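Amine Dehydrogenase (PDB 1JMX) probably serves as the beta-propeller subunit of a haem-containing bacterial amine dehydrogenase, which oxidises primary amines and passes the electrons to carriers. Local coordinates at residues K104-V110 against R126-T132; M146-L152 against V163-Y169. All blocks are in the same frame, centred on the assembly; numbering follows the deposited sequence.

Overall arrangement
Contact 1 pairs the two inner strands of one propeller blade, while contact 2 fastens the loop leaving that blade to a hairpin of the next. Together they illustrate how a propeller fold repeats one sheet and joins the copies through short connections. Their centres lie about 15 Å apart, yet they touch: Thr109 CG2 of contact 1 meets Val150 CG1 of contact 2 at 3.6 Å, and Leu127 N comes within 3.3 Å of Met146 CG. The residues Leu116 to Tyr120, which line the heme c pocket, belong to the connection between the strands of contact 1, whereas contact 2 faces a neighbouring subunit through Arg148, Gln149, Val150 and Tyr151.

Contact 1 of 2, residues K104-V110 against R126-T132; sequences KEVYATV and RLEVFST
Val129 brings both methyls to the Tyr107 ring: CG2 lies in its plane at the edge, 3.9 Å from CD2, and CG1 approaches obliquely. The two side chains run side by side, and CG1 also meets Glu105 CD at 3.5 Å, beside a carboxylate whose OE2 forms a salt bridge with Arg142. Around the Phe130 ring, the edge receives Ala108 CB and Val106 O, the latter 3.6 Å from CD1. The guanidinium of Arg126 has Glu128 CD at its edge, with Val110 CG1 oblique to it; NE forms a salt bridge with Glu128 OE2 over 3.0 Å, meeting the carboxylate from above its plane. Glu128 reaches this donor with an extended chain (chi2 -176°), and Val110 CG2 packs on its OE1 at 3.6 Å. A leucine in place of Glu128 would probably leave Arg126 NE without its charged mate, and remove one of the ties that fix the guanidinium, whose NH1 also pairs with Glu89. Backbone bonds link Val106 with Phe130, Ala108 with Glu128 and Val110 with Arg126. Beyond them, Thr132 CG2 presses tightly on Val106 CG2. Strands 105-115 and 126-131 are a blade's inner pair, flanked by 89-99 and 142-145, the up-and-down antiparallel arrangement of a beta-propeller.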
ATOM      1  N   LYS B 104     -31.303 -25.159 -12.849  1.00 15.86           N
ATOM      2  CA  LYS B 104     -31.277 -26.319 -11.961  1.00 16.89           C
ATOM      3  C   LYS B 104     -29.958 -26.547 -11.238  1.00 15.91           C
ATOM      4  O   LYS B 104     -29.910 -27.280 -10.255  1.00 17.73           O
ATOM      5  CB  LYS B 104     -31.702 -27.578 -12.725  1.00 20.03           C
ATOM      6  CG  LYS B 104     -33.205 -27.608 -13.039  1.00 25.23           C
ATOM      7  CD  LYS B 104     -33.548 -28.611 -14.143  1.00 30.18           C
ATOM      8  CE  LYS B 104     -33.080 -30.014 -13.785  1.00 33.96           C
ATOM      9  NZ  LYS B 104     -33.133 -30.924 -14.962  1.00 38.21           N
ATOM     10  N   GLU B 105     -28.882 -25.953 -11.733  1.00 14.85           N
ATOM     11  CA  GLU B 105     -27.582 -26.099 -11.089  1.00 14.60           C
ATOM     12  C   GLU B 105     -26.878 -24.756 -11.011  1.00 14.95           C
ATOM     13  O   GLU B 105     -27.159 -23.847 -11.791  1.00 13.74           O
ATOM     14  CB  GLU B 105     -26.669 -27.053 -11.856  1.00 14.35           C
ATOM     15  CG  GLU B 105     -27.296 -28.343 -12.285  1.00 15.17           C
ATOM     16  CD  GLU B 105     -26.268 -29.364 -12.714  1.00 16.56           C
ATOM     17  OE1 GLU B 105     -25.500 -29.110 -13.674  1.00 16.96           O
ATOM     18  OE2 GLU B 105     -26.229 -30.427 -12.065  1.00 19.66           O
ATOM     19  N   VAL B 106     -25.965 -24.655 -10.053  1.00 14.80           N
ATOM     20  CA  VAL B 106     -25.156 -23.466  -9.849  1.00 15.93           C
ATOM     21  C   VAL B 106     -23.713 -23.972  -9.807  1.00 14.50           C
ATOM     22  O   VAL B 106     -23.416 -24.973  -9.159  1.00 14.79           O
ATOM     23  CB  VAL B 106     -25.504 -22.727  -8.517  1.00 17.48           C
ATOM     24  CG1 VAL B 106     -24.558 -21.547  -8.296  1.00 17.66           C
ATOM     25  CG2 VAL B 106     -26.946 -22.224  -8.546  1.00 17.16           C
ATOM     26  N   TYR B 107     -22.845 -23.316 -10.565  1.00 13.17           N
ATOM     27  CA  TYR B 107     -21.442 -23.682 -10.628  1.00 12.36           C
ATOM     28  C   TYR B 107     -20.624 -22.611  -9.911  1.00 11.85           C
ATOM     29  O   TYR B 107     -20.997 -21.446  -9.879  1.00 11.76           O
ATOM     30  CB  TYR B 107     -20.996 -23.800 -12.086  1.00 13.21           C
ATOM     31  CG  TYR B 107     -21.998 -24.506 -12.967  1.00 14.05           C
ATOM     32  CD1 TYR B 107     -22.838 -23.784 -13.817  1.00 12.86           C
ATOM     33  CD2 TYR B 107     -22.153 -25.892 -12.905  1.00 14.69           C
ATOM     34  CE1 TYR B 107     -23.809 -24.419 -14.571  1.00 13.17           C
ATOM     35  CE2 TYR B 107     -23.116 -26.536 -13.658  1.00 14.28           C
ATOM     36  CZ  TYR B 107     -23.946 -25.795 -14.485  1.00 14.70           C
ATOM     37  OH  TYR B 107     -24.926 -26.436 -15.199  1.00 13.79           O
ATOM     38  N   ALA B 108     -19.513 -23.021  -9.320  1.00 11.73           N
ATOM     39  CA  ALA B 108     -18.655 -22.089  -8.615  1.00 12.09           C
ATOM     40  C   ALA B 108     -17.254 -22.655  -8.559  1.00 12.11           C
ATOM     41  O   ALA B 108     -17.081 -23.825  -8.230  1.00 13.47           O
ATOM     42  CB  ALA B 108     -19.181 -21.867  -7.204  1.00 11.39           C
ATOM     43  N   THR B 109     -16.255 -21.888  -8.986  1.00 12.39           N
ATOM     44  CA  THR B 109     -14.911 -22.426  -8.857  1.00 13.44           C
ATOM     45  C   THR B 109     -14.392 -21.952  -7.503  1.00 13.07           C
ATOM     46  O   THR B 109     -14.588 -20.797  -7.106  1.00 13.14           O
ATOM     47  CB  THR B 109     -13.947 -22.140 -10.056  1.00 13.93           C
ATOM     48  OG1 THR B 109     -12.907 -21.250  -9.658  1.00 18.82           O
ATOM     49  CG2 THR B 109     -14.670 -21.620 -11.246  1.00 10.99           C
ATOM     50  N   VAL B 110     -13.875 -22.913  -6.746  1.00 11.91           N
ATOM     51  CA  VAL B 110     -13.369 -22.690  -5.409  1.00 10.07           C
ATOM     52  C   VAL B 110     -11.856 -22.797  -5.322  1.00  9.77           C
ATOM     53  O   VAL B 110     -11.268 -23.802  -5.732  1.00 10.25           O
ATOM     54  CB  VAL B 110     -13.989 -23.721  -4.421  1.00 10.18           C
ATOM     55  CG1 VAL B 110     -13.494 -23.475  -3.017  1.00  7.79           C
ATOM     56  CG2 VAL B 110     -15.513 -23.667  -4.468  1.00  7.81           C
ATOM     57  N   ARG B 126     -11.064 -25.949  -7.858  1.00 10.21           N
ATOM     58  CA  ARG B 126     -12.033 -26.948  -8.309  1.00 11.14           C
ATOM     59  C   ARG B 126     -13.390 -26.324  -8.565  1.00 10.46           C
ATOM     60  O   ARG B 126     -13.759 -25.358  -7.920  1.00 11.40           O
ATOM     61  CB  ARG B 126     -12.191 -28.069  -7.267  1.00 11.10           C
ATOM     62  CG  ARG B 126     -12.703 -27.587  -5.924  1.00 11.89           C
ATOM     63  CD  ARG B 126     -12.783 -28.694  -4.900  1.00 12.05           C
ATOM     64  NE  ARG B 126     -13.060 -28.139  -3.579  1.00 10.69           N
ATOM     65  CZ  ARG B 126     -12.169 -28.058  -2.598  1.00 10.65           C
ATOM     66  NH1 ARG B 126     -10.930 -28.508  -2.773  1.00  9.93           N
ATOM     67  NH2 ARG B 126     -12.505 -27.485  -1.452  1.00 11.25           N
ATOM     68  N   LEU B 127     -14.106 -26.843  -9.553  1.00 11.31           N
ATOM     69  CA  LEU B 127     -15.446 -26.365  -9.848  1.00 11.05           C
ATOM     70  C   LEU B 127     -16.370 -27.278  -9.046  1.00  9.91           C
ATOM     71  O   LEU B 127     -16.162 -28.485  -8.994  1.00 11.67           O
ATOM     72  CB  LEU B 127     -15.767 -26.508 -11.342  1.00 12.21           C
ATOM     73  CG  LEU B 127     -17.141 -25.974 -11.777  1.00 14.31           C
ATOM     74  CD1 LEU B 127     -17.052 -24.472 -12.045  1.00 14.92           C
ATOM     75  CD2 LEU B 127     -17.613 -26.691 -13.025  1.00 16.58           C
ATOM     76  N   GLU B 128     -17.341 -26.689  -8.365  1.00 10.46           N
ATOM     77  CA  GLU B 128     -18.307 -27.446  -7.585  1.00 11.13           C
ATOM     78  C   GLU B 128     -19.687 -27.129  -8.137  1.00 11.15           C
ATOM     79  O   GLU B 128     -20.021 -25.968  -8.364  1.00 12.67           O
ATOM     80  CB  GLU B 128     -18.233 -27.073  -6.107  1.00 12.22           C
ATOM     81  CG  GLU B 128     -16.930 -27.465  -5.450  1.00 13.63           C
ATOM     82  CD  GLU B 128     -16.902 -27.189  -3.971  1.00 12.70           C
ATOM     83  OE1 GLU B 128     -17.696 -26.370  -3.475  1.00 14.33           O
ATOM     84  OE2 GLU B 128     -16.070 -27.806  -3.299  1.00 13.78           O
ATOM     85  N   VAL B 129     -20.461 -28.174  -8.400  1.00 11.90           N
ATOM     86  CA  VAL B 129     -21.800 -28.033  -8.940  1.00 11.24           C
ATOM     87  C   VAL B 129     -22.790 -28.274  -7.819  1.00 13.66           C
ATOM     88  O   VAL B 129     -22.641 -29.209  -7.042  1.00 15.08           O
ATOM     89  CB  VAL B 129     -22.064 -29.061 -10.057  1.00 11.09           C
ATOM     90  CG1 VAL B 129     -23.382 -28.769 -10.737  1.00 10.58           C
ATOM     91  CG2 VAL B 129     -20.924 -29.061 -11.066  1.00 11.48           C
ATOM     92  N   PHE B 130     -23.789 -27.413  -7.718  1.00 13.64           N
ATOM     93  CA  PHE B 130     -24.803 -27.545  -6.689  1.00 13.67           C
ATOM     94  C   PHE B 130     -26.146 -27.594  -7.380  1.00 14.32           C
ATOM     95  O   PHE B 130     -26.348 -26.969  -8.420  1.00 14.05           O
ATOM     96  CB  PHE B 130     -24.783 -26.343  -5.740  1.00 12.02           C
ATOM     97  CG  PHE B 130     -23.458 -26.114  -5.083  1.00 12.15           C
ATOM     98  CD1 PHE B 130     -22.505 -25.296  -5.677  1.00 11.57           C
ATOM     99  CD2 PHE B 130     -23.153 -26.726  -3.875  1.00 12.59           C
ATOM    100  CE1 PHE B 130     -21.268 -25.096  -5.078  1.00 10.57           C
ATOM    101  CE2 PHE B 130     -21.915 -26.528  -3.270  1.00 12.05           C
ATOM    102  CZ  PHE B 130     -20.976 -25.714  -3.874  1.00 11.12           C
ATOM    103  N   SER B 131     -27.037 -28.402  -6.835  1.00 14.63           N
ATOM    104  CA  SER B 131     -28.373 -28.499  -7.371  1.00 15.71           C
ATOM    105  C   SER B 131     -29.164 -27.450  -6.604  1.00 15.50           C
ATOM    106  O   SER B 131     -29.092 -27.387  -5.378  1.00 15.40           O
ATOM    107  CB  SER B 131     -28.941 -29.889  -7.126  1.00 14.96           C
ATOM    108  OG  SER B 131     -30.286 -29.945  -7.541  1.00 19.63           O
ATOM    109  N   THR B 132     -29.881 -26.597  -7.324  1.00 17.22           N
ATOM    110  CA  THR B 132     -30.655 -25.542  -6.684  1.00 17.65           C
ATOM    111  C   THR B 132     -31.831 -26.082  -5.869  1.00 18.76           C
ATOM    112  O   THR B 132     -32.373 -25.387  -5.001  1.00 19.48           O
ATOM    113  CB  THR B 132     -31.161 -24.529  -7.714  1.00 17.60           C
ATOM    114  OG1 THR B 132     -31.933 -25.205  -8.712  1.00 16.76           O
ATOM    115  CG2 THR B 132     -29.989 -23.832  -8.377  1.00 16.42           C
TER
HETATM  116  O   HOH W   1     -29.326 -30.741 -10.512  1.00 33.27           O

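Contact 2 of 2, residues M146-L152 against V163-Y169; sequences MPRQVYL and VAGPDIY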
ATOM      1  N   MET B 146      -9.900 -27.415 -11.682  1.00 13.27           N
ATOM      2  CA  MET B 146      -9.897 -26.158 -12.417  1.00 14.34           C
ATOM      3  C   MET B 146      -8.515 -25.519 -12.426  1.00 13.77           C
ATOM      4  O   MET B 146      -7.696 -25.769 -11.539  1.00 15.17           O
ATOM      5  CB  MET B 146     -10.878 -25.161 -11.780  1.00 14.93           C
ATOM      6  CG  MET B 146     -12.340 -25.496 -11.953  1.00 16.52           C
ATOM      7  SD  MET B 146     -12.819 -25.418 -13.675  1.00 22.07           S
ATOM      8  CE  MET B 146     -12.980 -23.631 -13.913  1.00 19.36           C
ATOM      9  N   PRO B 147      -8.204 -24.758 -13.484  1.00 12.58           N
ATOM     10  CA  PRO B 147      -6.892 -24.111 -13.515  1.00 11.92           C
ATOM     11  C   PRO B 147      -6.913 -22.905 -12.562  1.00 11.07           C
ATOM     12  O   PRO B 147      -7.976 -22.499 -12.090  1.00 11.07           O
ATOM     13  CB  PRO B 147      -6.744 -23.697 -14.985  1.00 12.16           C
ATOM     14  CG  PRO B 147      -8.156 -23.542 -15.467  1.00 13.78           C
ATOM     15  CD  PRO B 147      -8.870 -24.691 -14.799  1.00 12.41           C
ATOM     16  N   ARG B 148      -5.737 -22.391 -12.226  1.00 10.79           N
ATOM     17  CA  ARG B 148      -5.631 -21.230 -11.343  1.00 11.07           C
ATOM     18  C   ARG B 148      -6.020 -19.952 -12.054  1.00 10.30           C
ATOM     19  O   ARG B 148      -6.084 -19.916 -13.278  1.00 11.78           O
ATOM     20  CB  ARG B 148      -4.202 -21.050 -10.837  1.00 10.68           C
ATOM     21  CG  ARG B 148      -3.756 -22.103  -9.895  1.00 13.80           C
ATOM     22  CD  ARG B 148      -2.930 -21.507  -8.791  1.00 16.74           C
ATOM     23  NE  ARG B 148      -3.137 -22.320  -7.615  1.00 21.91           N
ATOM     24  CZ  ARG B 148      -3.920 -21.990  -6.599  1.00 20.59           C
ATOM     25  NH1 ARG B 148      -4.564 -20.838  -6.572  1.00 22.03           N
ATOM     26  NH2 ARG B 148      -4.163 -22.888  -5.673  1.00 25.00           N
ATOM     27  N   GLN B 149      -6.234 -18.906 -11.256  1.00 10.35           N
ATOM     28  CA  GLN B 149      -6.583 -17.570 -11.724  1.00  9.50           C
ATOM     29  C   GLN B 149      -7.878 -17.467 -12.526  1.00 10.96           C
ATOM     30  O   GLN B 149      -8.002 -16.648 -13.439  1.00 11.11           O
ATOM     31  CB  GLN B 149      -5.395 -16.958 -12.473  1.00  8.34           C
ATOM     32  CG  GLN B 149      -4.145 -16.821 -11.592  1.00  9.79           C
ATOM     33  CD  GLN B 149      -2.861 -16.608 -12.384  1.00 10.33           C
ATOM     34  OE1 GLN B 149      -2.606 -17.290 -13.379  1.00 12.00           O
ATOM     35  NE2 GLN B 149      -2.033 -15.678 -11.926  1.00  8.90           N
ATOM     36  N   VAL B 150      -8.853 -18.291 -12.152  1.00  9.77           N
ATOM     37  CA  VAL B 150     -10.158 -18.291 -12.794  1.00  8.69           C
ATOM     38  C   VAL B 150     -11.066 -17.324 -12.039  1.00  9.42           C
ATOM     39  O   VAL B 150     -11.050 -17.278 -10.815  1.00  9.27           O
ATOM     40  CB  VAL B 150     -10.781 -19.721 -12.820  1.00  7.76           C
ATOM     41  CG1 VAL B 150     -12.284 -19.662 -13.054  1.00  6.53           C
ATOM     42  CG2 VAL B 150     -10.110 -20.574 -13.898  1.00  5.62           C
ATOM     43  N   TYR B 151     -11.799 -16.498 -12.783  1.00 11.58           N
ATOM     44  CA  TYR B 151     -12.731 -15.547 -12.196  1.00 10.74           C
ATOM     45  C   TYR B 151     -14.121 -15.688 -12.836  1.00 10.81           C
ATOM     46  O   TYR B 151     -14.725 -16.745 -12.710  1.00 11.88           O
ATOM     47  CB  TYR B 151     -12.168 -14.111 -12.217  1.00 10.81           C
ATOM     48  CG  TYR B 151     -11.667 -13.594 -13.555  1.00 12.08           C
ATOM     49  CD1 TYR B 151     -12.379 -12.615 -14.253  1.00 11.66           C
ATOM     50  CD2 TYR B 151     -10.485 -14.075 -14.124  1.00 11.36           C
ATOM     51  CE1 TYR B 151     -11.935 -12.134 -15.477  1.00 10.46           C
ATOM     52  CE2 TYR B 151     -10.033 -13.596 -15.352  1.00 10.54           C
ATOM     53  CZ  TYR B 151     -10.770 -12.627 -16.024  1.00 11.52           C
ATOM     54  OH  TYR B 151     -10.372 -12.173 -17.264  1.00 12.35           O
ATOM     55  N   LEU B 152     -14.617 -14.676 -13.543  1.00 10.94           N
ATOM     56  CA  LEU B 152     -15.941 -14.729 -14.174  1.00 11.39           C
ATOM     57  C   LEU B 152     -16.276 -15.958 -15.036  1.00 12.23           C
ATOM     58  O   LEU B 152     -15.448 -16.457 -15.794  1.00 10.58           O
ATOM     59  CB  LEU B 152     -16.192 -13.468 -14.998  1.00 11.11           C
ATOM     60  CG  LEU B 152     -16.171 -12.153 -14.233  1.00 12.22           C
ATOM     61  CD1 LEU B 152     -16.534 -11.031 -15.178  1.00 12.68           C
ATOM     62  CD2 LEU B 152     -17.136 -12.210 -13.079  1.00 10.23           C
ATOM     63  N   VAL B 163     -15.503 -20.009 -19.121  1.00 13.16           N
ATOM     64  CA  VAL B 163     -14.699 -19.679 -17.957  1.00 13.76           C
ATOM     65  C   VAL B 163     -13.562 -18.712 -18.252  1.00 13.02           C
ATOM     66  O   VAL B 163     -12.691 -18.992 -19.068  1.00 14.19           O
ATOM     67  CB  VAL B 163     -14.089 -20.978 -17.361  1.00 13.81           C
ATOM     68  CG1 VAL B 163     -13.210 -20.667 -16.176  1.00 14.88           C
ATOM     69  CG2 VAL B 163     -15.197 -21.950 -16.976  1.00 13.99           C
ATOM     70  N   ALA B 164     -13.564 -17.583 -17.559  1.00 12.60           N
ATOM     71  CA  ALA B 164     -12.516 -16.590 -17.714  1.00 11.76           C
ATOM     72  C   ALA B 164     -11.364 -16.944 -16.776  1.00 10.62           C
ATOM     73  O   ALA B 164     -11.542 -17.030 -15.563  1.00 10.56           O
ATOM     74  CB  ALA B 164     -13.052 -15.195 -17.405  1.00  8.62           C
ATOM     75  N   GLY B 165     -10.207 -17.224 -17.364  1.00 10.65           N
ATOM     76  CA  GLY B 165      -9.017 -17.550 -16.595  1.00 12.88           C
ATOM     77  C   GLY B 165      -7.852 -16.990 -17.382  1.00 12.63           C
ATOM     78  O   GLY B 165      -8.024 -15.966 -18.034  1.00 13.18           O
ATOM     79  N   PRO B 166      -6.650 -17.589 -17.320  1.00 13.46           N
ATOM     80  CA  PRO B 166      -5.515 -17.059 -18.094  1.00 14.29           C
ATOM     81  C   PRO B 166      -5.972 -16.922 -19.548  1.00 14.65           C
ATOM     82  O   PRO B 166      -5.585 -15.993 -20.246  1.00 14.75           O
ATOM     83  CB  PRO B 166      -4.460 -18.148 -17.928  1.00 15.34           C
ATOM     84  CG  PRO B 166      -4.712 -18.611 -16.513  1.00 14.14           C
ATOM     85  CD  PRO B 166      -6.229 -18.712 -16.462  1.00 14.26           C
ATOM     86  N   ASP B 167      -6.818 -17.864 -19.965  1.00 14.47           N
ATOM     87  CA  ASP B 167      -7.445 -17.888 -21.283  1.00 13.67           C
ATOM     88  C   ASP B 167      -8.933 -18.118 -20.999  1.00 13.91           C
ATOM     89  O   ASP B 167      -9.309 -18.483 -19.885  1.00 13.20           O
ATOM     90  CB  ASP B 167      -6.927 -19.053 -22.133  1.00 14.06           C
ATOM     91  CG  ASP B 167      -5.492 -18.860 -22.607  1.00 15.42           C
ATOM     92  OD1 ASP B 167      -5.098 -17.727 -22.971  1.00 17.03           O
ATOM     93  OD2 ASP B 167      -4.757 -19.866 -22.642  1.00 16.48           O
ATOM     94  N   ILE B 168      -9.787 -17.834 -21.975  1.00 13.93           N
ATOM     95  CA  ILE B 168     -11.211 -18.080 -21.800  1.00 15.20           C
ATOM     96  C   ILE B 168     -11.399 -19.533 -22.239  1.00 16.05           C
ATOM     97  O   ILE B 168     -10.916 -19.933 -23.303  1.00 15.28           O
ATOM     98  CB  ILE B 168     -12.088 -17.152 -22.675  1.00 15.56           C
ATOM     99  CG1 ILE B 168     -11.735 -15.689 -22.409  1.00 17.14           C
ATOM    100  CG2 ILE B 168     -13.576 -17.393 -22.393  1.00 15.46           C
ATOM    101  CD1 ILE B 168     -11.879 -15.272 -20.983  1.00 17.51           C
ATOM    102  N   TYR B 169     -12.044 -20.323 -21.387  1.00 15.25           N
ATOM    103  CA  TYR B 169     -12.288 -21.728 -21.657  1.00 13.95           C
ATOM    104  C   TYR B 169     -13.758 -22.024 -21.887  1.00 13.46           C
ATOM    105  O   TYR B 169     -14.630 -21.282 -21.459  1.00 12.75           O
ATOM    106  CB  TYR B 169     -11.814 -22.583 -20.487  1.00 12.85           C
ATOM    107  CG  TYR B 169     -10.435 -22.256 -20.003  1.00 12.39           C
ATOM    108  CD1 TYR B 169     -10.247 -21.643 -18.769  1.00 12.28           C
ATOM    109  CD2 TYR B 169      -9.314 -22.575 -20.765  1.00 11.93           C
ATOM    110  CE1 TYR B 169      -8.983 -21.359 -18.302  1.00 11.08           C
ATOM    111  CE2 TYR B 169      -8.039 -22.292 -20.306  1.00 11.40           C
ATOM    112  CZ  TYR B 169      -7.883 -21.686 -19.074  1.00 10.86           C
ATOM    113  OH  TYR B 169      -6.628 -21.418 -18.597  1.00 14.56           O
TER
HETATM  114  O   HOH W   2      -8.094 -13.378 -18.134  1.00 19.01           O
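Tyr151 leans its ring on Ala164, and its path begins at CB, where a chi1 of 52° sets CG between the backbone N and the carbonyl carbon. From there CD2 passes 3.5 Å from Ala164 O, while CE1 and CZ approach Ala164 CB. That methyl stands over one face, 3.8 Å from the Tyr151 ring centroid and 16° off the normal, a CH-pi contact. At the edge Gln149 O lies in the ring plane, as does a water. The tip, OH, is 2.7 Å from this water, which donates to Gly165 O over 2.6 Å and thus ties the phenol to the turn. Two short backbone hydrogen bonds join the same stretch of chain: Tyr151 N meets Ala164 O at 2.8 Å, and Ala164 N meets Leu152 O at 2.8 Å. On another flank Val150 CG1 presses on Val163 CG1 at 3.4 Å, tighter than usual van der Waals contact, and Met146 CE meets Val163 CG1 tip to tip. The loop runs from strand 142-145 to strand 153-155, bridging two blades and lying against the hairpin of strands 161-164 and 168-171. Met212 of strand 209-218 touches Tyr151 and Ala164, and Tyr135 of a neighbouring subunit packs on Tyr151.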